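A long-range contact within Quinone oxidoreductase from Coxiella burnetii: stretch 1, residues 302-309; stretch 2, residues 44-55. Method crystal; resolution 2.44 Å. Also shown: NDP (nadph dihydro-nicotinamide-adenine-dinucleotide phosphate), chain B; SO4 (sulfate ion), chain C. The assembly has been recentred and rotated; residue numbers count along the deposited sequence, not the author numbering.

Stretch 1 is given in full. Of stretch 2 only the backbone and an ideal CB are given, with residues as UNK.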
# COMPACT_ATOMS: atom_id res chain seq x y z
N THR A 302 16.10 7.46 -7.98
CA THR A 302 15.20 8.58 -8.23
C THR A 302 13.80 8.32 -7.67
O THR A 302 13.23 9.18 -6.98
CB THR A 302 15.08 8.85 -9.74
OG1 THR A 302 16.39 9.02 -10.29
CG2 THR A 302 14.27 10.10 -10.02
N ALA A 303 13.27 7.14 -7.98
CA ALA A 303 11.93 6.73 -7.53
C ALA A 303 11.80 6.75 -6.02
O ALA A 303 10.80 7.23 -5.48
CB ALA A 303 11.61 5.33 -8.06
N HIS A 304 12.80 6.21 -5.33
CA HIS A 304 12.82 6.19 -3.87
C HIS A 304 12.97 7.58 -3.25
O HIS A 304 12.36 7.85 -2.21
CB HIS A 304 13.90 5.23 -3.36
CG HIS A 304 13.37 3.91 -2.92
ND1 HIS A 304 13.74 3.30 -1.74
CD2 HIS A 304 12.45 3.09 -3.49
CE1 HIS A 304 13.09 2.16 -1.61
NE2 HIS A 304 12.29 2.01 -2.65
N GLU A 305 13.74 8.45 -3.88
CA GLU A 305 13.85 9.85 -3.45
C GLU A 305 12.49 10.55 -3.52
O GLU A 305 12.12 11.29 -2.61
CB GLU A 305 14.85 10.63 -4.32
CG GLU A 305 16.31 10.18 -4.21
CD GLU A 305 17.22 10.87 -5.22
OE1 GLU A 305 16.76 11.80 -5.92
OE2 GLU A 305 18.41 10.49 -5.31
N LEU A 306 11.75 10.31 -4.60
CA LEU A 306 10.43 10.91 -4.78
C LEU A 306 9.46 10.36 -3.75
O LEU A 306 8.76 11.12 -3.08
CB LEU A 306 9.90 10.65 -6.20
CG LEU A 306 8.58 11.33 -6.59
CD1 LEU A 306 8.66 12.85 -6.42
CD2 LEU A 306 8.17 10.96 -8.02
N LEU A 307 9.43 9.04 -3.60
CA LEU A 307 8.57 8.37 -2.63
C LEU A 307 8.80 8.85 -1.18
O LEU A 307 7.84 9.05 -0.43
CB LEU A 307 8.77 6.85 -2.71
CG LEU A 307 7.76 5.96 -1.98
CD1 LEU A 307 6.39 6.04 -2.66
CD2 LEU A 307 8.26 4.51 -1.91
N GLU A 308 10.07 9.03 -0.81
CA GLU A 308 10.44 9.46 0.55
C GLU A 308 10.07 10.89 0.90
O GLU A 308 10.10 11.26 2.08
CB GLU A 308 11.94 9.27 0.82
CG GLU A 308 12.25 8.03 1.61
CD GLU A 308 13.68 7.92 2.03
OE1 GLU A 308 14.54 7.86 1.13
OE2 GLU A 308 13.95 7.88 3.25
N THR A 309 9.73 11.71 -0.09
CA THR A 309 9.25 13.07 0.18
C THR A 309 7.96 13.03 1.00
O THR A 309 7.66 13.98 1.73
CB THR A 309 8.98 13.88 -1.10
OG1 THR A 309 7.93 13.25 -1.86
CG2 THR A 309 10.24 14.00 -1.96
N UNK A 44 4.97 -2.30 -7.96
CA UNK A 44 4.71 -0.98 -7.42
C UNK A 44 5.52 -0.72 -6.17
O UNK A 44 5.94 -1.64 -5.48
CB UNK A 44 3.22 -0.81 -7.12
N UNK A 45 5.73 0.57 -5.90
CA UNK A 45 6.46 1.02 -4.72
C UNK A 45 5.51 1.34 -3.58
O UNK A 45 4.42 1.87 -3.79
CB UNK A 45 7.31 2.25 -5.05
N UNK A 46 5.93 1.01 -2.37
CA UNK A 46 5.23 1.39 -1.15
C UNK A 46 6.23 2.00 -0.16
O UNK A 46 7.41 1.66 -0.21
CB UNK A 46 4.52 0.18 -0.53
N UNK A 47 5.77 2.88 0.74
CA UNK A 47 6.65 3.45 1.75
C UNK A 47 7.45 2.43 2.59
O UNK A 47 8.61 2.70 2.95
CB UNK A 47 5.81 4.32 2.69
N UNK A 48 6.84 1.29 2.90
CA UNK A 48 7.53 0.20 3.58
C UNK A 48 8.87 -0.12 2.89
O UNK A 48 9.83 -0.48 3.57
CB UNK A 48 6.64 -1.04 3.62
N UNK A 49 8.92 0.04 1.57
CA UNK A 49 10.16 -0.15 0.81
C UNK A 49 11.30 0.77 1.29
O UNK A 49 12.42 0.29 1.52
CB UNK A 49 9.89 0.10 -0.68
N UNK A 50 11.03 2.07 1.45
CA UNK A 50 12.09 3.01 1.86
C UNK A 50 12.43 2.95 3.36
O UNK A 50 13.56 3.20 3.75
CB UNK A 50 11.67 4.44 1.50
N UNK A 51 11.43 2.60 4.18
CA UNK A 51 11.63 2.41 5.62
C UNK A 51 12.49 1.17 5.89
O UNK A 51 13.21 1.12 6.89
CB UNK A 51 10.28 2.28 6.33
N UNK A 52 12.39 0.17 5.02
CA UNK A 52 13.23 -1.02 5.13
C UNK A 52 14.64 -0.64 4.71
O UNK A 52 15.60 -0.88 5.44
CB UNK A 52 12.69 -2.17 4.28
N UNK A 53 14.74 0.01 3.55
CA UNK A 53 16.01 0.43 2.97
C UNK A 53 16.80 1.39 3.87
O UNK A 53 18.02 1.28 3.94
CB UNK A 53 15.76 1.09 1.61
N UNK A 54 16.12 2.32 4.54
CA UNK A 54 16.84 3.22 5.45
C UNK A 54 17.08 2.63 6.84
O UNK A 54 17.80 3.21 7.65
CB UNK A 54 16.06 4.53 5.59
N UNK A 55 16.49 1.46 7.10
CA UNK A 55 16.78 0.69 8.31
C UNK A 55 15.89 1.00 9.50
O UNK A 55 16.11 0.47 10.58
CB UNK A 55 18.24 0.92 8.72
PA NDP B . 2.08 7.63 0.54
O1A NDP B . 3.52 7.93 0.46
O2A NDP B . 1.55 7.18 -0.77
O5B NDP B . 1.26 8.92 1.01
C5B NDP B . 1.63 10.19 0.50
C4B NDP B . 0.55 11.22 0.84
O4B NDP B . 0.69 11.60 2.19
C3B NDP B . 0.63 12.50 0.03
O3B NDP B . -0.43 12.54 -0.90
C2B NDP B . 0.54 13.63 1.05
O2B NDP B . -0.44 14.59 0.72
C1B NDP B . 0.18 12.91 2.33
N9A NDP B . 0.73 13.51 3.55
C8A NDP B . 2.06 13.63 3.89
N7A NDP B . 2.14 14.21 5.10
C5A NDP B . 0.89 14.46 5.55
C6A NDP B . 0.43 15.04 6.72
N6A NDP B . 1.29 15.46 7.63
N1A NDP B . -0.93 15.18 6.92
C2A NDP B . -1.81 14.73 5.95
N3A NDP B . -1.35 14.15 4.78
C4A NDP B . -0.01 14.02 4.59
O3 NDP B . 1.79 6.54 1.69
PN NDP B . 0.74 5.32 1.64
O1N NDP B . 1.26 4.27 0.74
O2N NDP B . -0.64 5.79 1.45
O5D NDP B . 0.89 4.78 3.15
C5D NDP B . 0.69 5.63 4.26
C4D NDP B . 1.29 4.99 5.51
O4D NDP B . 0.64 3.76 5.78
C3D NDP B . 2.77 4.70 5.33
O3D NDP B . 3.47 5.11 6.49
C2D NDP B . 2.83 3.20 5.13
O2D NDP B . 4.05 2.64 5.58
C1D NDP B . 1.61 2.73 5.91
N1N NDP B . 1.03 1.44 5.46
C2N NDP B . 0.79 0.48 6.42
C3N NDP B . 0.31 -0.78 6.09
C7N NDP B . 0.05 -1.82 7.15
O7N NDP B . -0.42 -3.09 6.75
N7N NDP B . 0.29 -1.53 8.43
C4N NDP B . 0.05 -1.09 4.65
C5N NDP B . 0.31 -0.01 3.66
C6N NDP B . 0.79 1.22 4.12
P2B NDP B . -0.04 16.07 0.24
O1X NDP B . -1.28 16.74 -0.31
O2X NDP B . 0.99 15.99 -0.86
O3X NDP B . 0.50 16.90 1.37
S SO4 C . 4.50 0.04 7.86
O1 SO4 C . 3.95 -0.36 6.56
O2 SO4 C . 3.49 0.73 8.66
O3 SO4 C . 4.98 -1.14 8.57
O4 SO4 C . 5.64 0.93 7.65

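Position 44 lies in extended backbone, and nothing of stretch 1 comes within 5.5 Å of its ideal CB; stretch 1 therefore sets no preference. It is Ser44, whose OG is hydrogen-bonded elsewhere in the structure.

At position 45 CA-to-CB points toward the helix of stretch 1. The ideal CB lies 4.0 Å from Leu307 CD2, and the methyl of Ala303 leaves room beyond it, so a leucine, isoleucine, valine or methionine would suit. The residue is Leu45. Leu45 CD2 packs 3.7 Å from Ala303 CB and meets the edge of the His304 ring, while its CB stays against Leu307 CD2.

Position 46 points away, so stretch 1 leaves its side chain free and many residues, polar ones included, would suit. It is Asn46; its carbonyl O accepts from the amide of position 49, and Leu307 CD2 rests 3.4 Å from Asn46 O.

Position 47 lies at the beginning of the helical run with phi -53°, an angle proline readily adopts, and a first turn needs no amide donor from it. CA-to-CB points sideways, so many residues could fit. Pro47 is found, with Pro47 CD 3.3 Å from NDP O1N.

Position 48 points away, leaving the choice free as far as stretch 1 is concerned; Ile48 brings its CD1 near the sulfate.

Position 49 points toward His304, with the ideal CB 3.6 Å from His304 NE2. A small or medium side chain would suit, and the amide of position 46 is near, so an acceptor would be useful. Asp49 OD2 accepts from Asn46 N at 2.9 Å, tying the side chain back to the backbone of Asn46.

Position 50 faces a groove between His304, Leu307 and Glu308, its ideal CB 3.6 Å from Glu308 CG. A broad, flat side chain could exploit both the aliphatic part of the glutamate and the leucine; phenylalanine, tyrosine or histidine are candidates. Tyr50 places one ring face under Glu308 CG, a CH-pi contact of 3.5 Å to the ring centroid, and offers its edge to Leu307, with Tyr50 CD2 3.7 Å from Leu307 CD2.

Position 51 points away, toward the side where the NDP ribose hydroxyls and sulfate lie, which suits a long donor such as lysine or arginine; Lys51 NZ donates to NDP O3D (2.7 Å) and NDP O2D (2.9 Å). Position 52 points sideways, clear of stretch 1, which sets no preference; serine or threonine could bond back to a carbonyl of the preceding turn, and Thr52 OG1 donates to Ile48 O at 2.7 Å.

At position 53 CB points toward His304 CE1, and the Glu308 carboxylate calls for a long cationic chain: lysine or arginine. Arg53 has donors for two partners. Arg53 NH2 forms a salt bridge with Glu308 OE1 at 2.6 Å and also donates to His304 ND1 at 3.2 Å, both lying at the edge of the guanidinium.

Position 54 has its ideal CB 4.6 Å from Glu308 OE2, so a short donor, asparagine, serine or threonine, would suit. Asn54 ND2 makes a weak hydrogen bond to Glu308 OE2 at 3.4 Å.

Position 55 has phi 90°, where a CB would jam against the preceding carbonyl O; this calls for glycine, and Gly55 ends the stretch.

Stretch 2, residues 44-55: SLNPIDYKTRNG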
# COMPACT_ATOMS: atom_id res chain seq x y z
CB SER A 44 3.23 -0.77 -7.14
OG SER A 44 2.76 -1.62 -6.11
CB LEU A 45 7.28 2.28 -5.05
CG LEU A 45 8.46 2.09 -6.00
CD1 LEU A 45 7.97 2.01 -7.44
CD2 LEU A 45 9.48 3.21 -5.82
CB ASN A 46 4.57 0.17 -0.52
CG ASN A 46 3.52 -0.44 -1.42
OD1 ASN A 46 3.82 -1.33 -2.22
ND2 ASN A 46 2.29 0.05 -1.31
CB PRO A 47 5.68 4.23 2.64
CG PRO A 47 4.59 4.66 1.70
CD PRO A 47 4.43 3.51 0.75
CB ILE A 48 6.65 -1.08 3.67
CG1 ILE A 48 7.27 -2.12 4.62
CG2 ILE A 48 6.44 -1.70 2.31
CD1 ILE A 48 6.89 -1.93 6.06
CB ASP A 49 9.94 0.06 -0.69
CG ASP A 49 8.85 -0.84 -1.27
OD1 ASP A 49 8.44 -1.81 -0.60
OD2 ASP A 49 8.41 -0.57 -2.41
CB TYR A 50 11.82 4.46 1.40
CG TYR A 50 10.71 5.23 2.10
CD1 TYR A 50 10.82 5.64 3.43
CD2 TYR A 50 9.57 5.61 1.40
CE1 TYR A 50 9.79 6.36 4.05
CE2 TYR A 50 8.54 6.32 2.01
CZ TYR A 50 8.66 6.70 3.33
OH TYR A 50 7.63 7.42 3.91
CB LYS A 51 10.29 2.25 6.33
CG LYS A 51 9.37 3.47 6.24
CD LYS A 51 7.96 3.13 6.68
CE LYS A 51 7.06 4.36 6.72
NZ LYS A 51 5.77 4.07 7.41
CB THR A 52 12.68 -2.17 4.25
OG1 THR A 52 11.33 -2.46 4.62
CG2 THR A 52 13.53 -3.43 4.40
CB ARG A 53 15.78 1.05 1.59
CG ARG A 53 17.05 1.36 0.80
CD ARG A 53 17.46 2.81 0.94
NE ARG A 53 16.41 3.65 0.41
CZ ARG A 53 16.00 4.81 0.91
NH1 ARG A 53 16.55 5.35 1.99
NH2 ARG A 53 15.01 5.44 0.30
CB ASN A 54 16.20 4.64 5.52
CG ASN A 54 14.83 4.67 6.19
OD1 ASN A 54 14.54 3.92 7.13
ND2 ASN A 54 13.98 5.58 5.72
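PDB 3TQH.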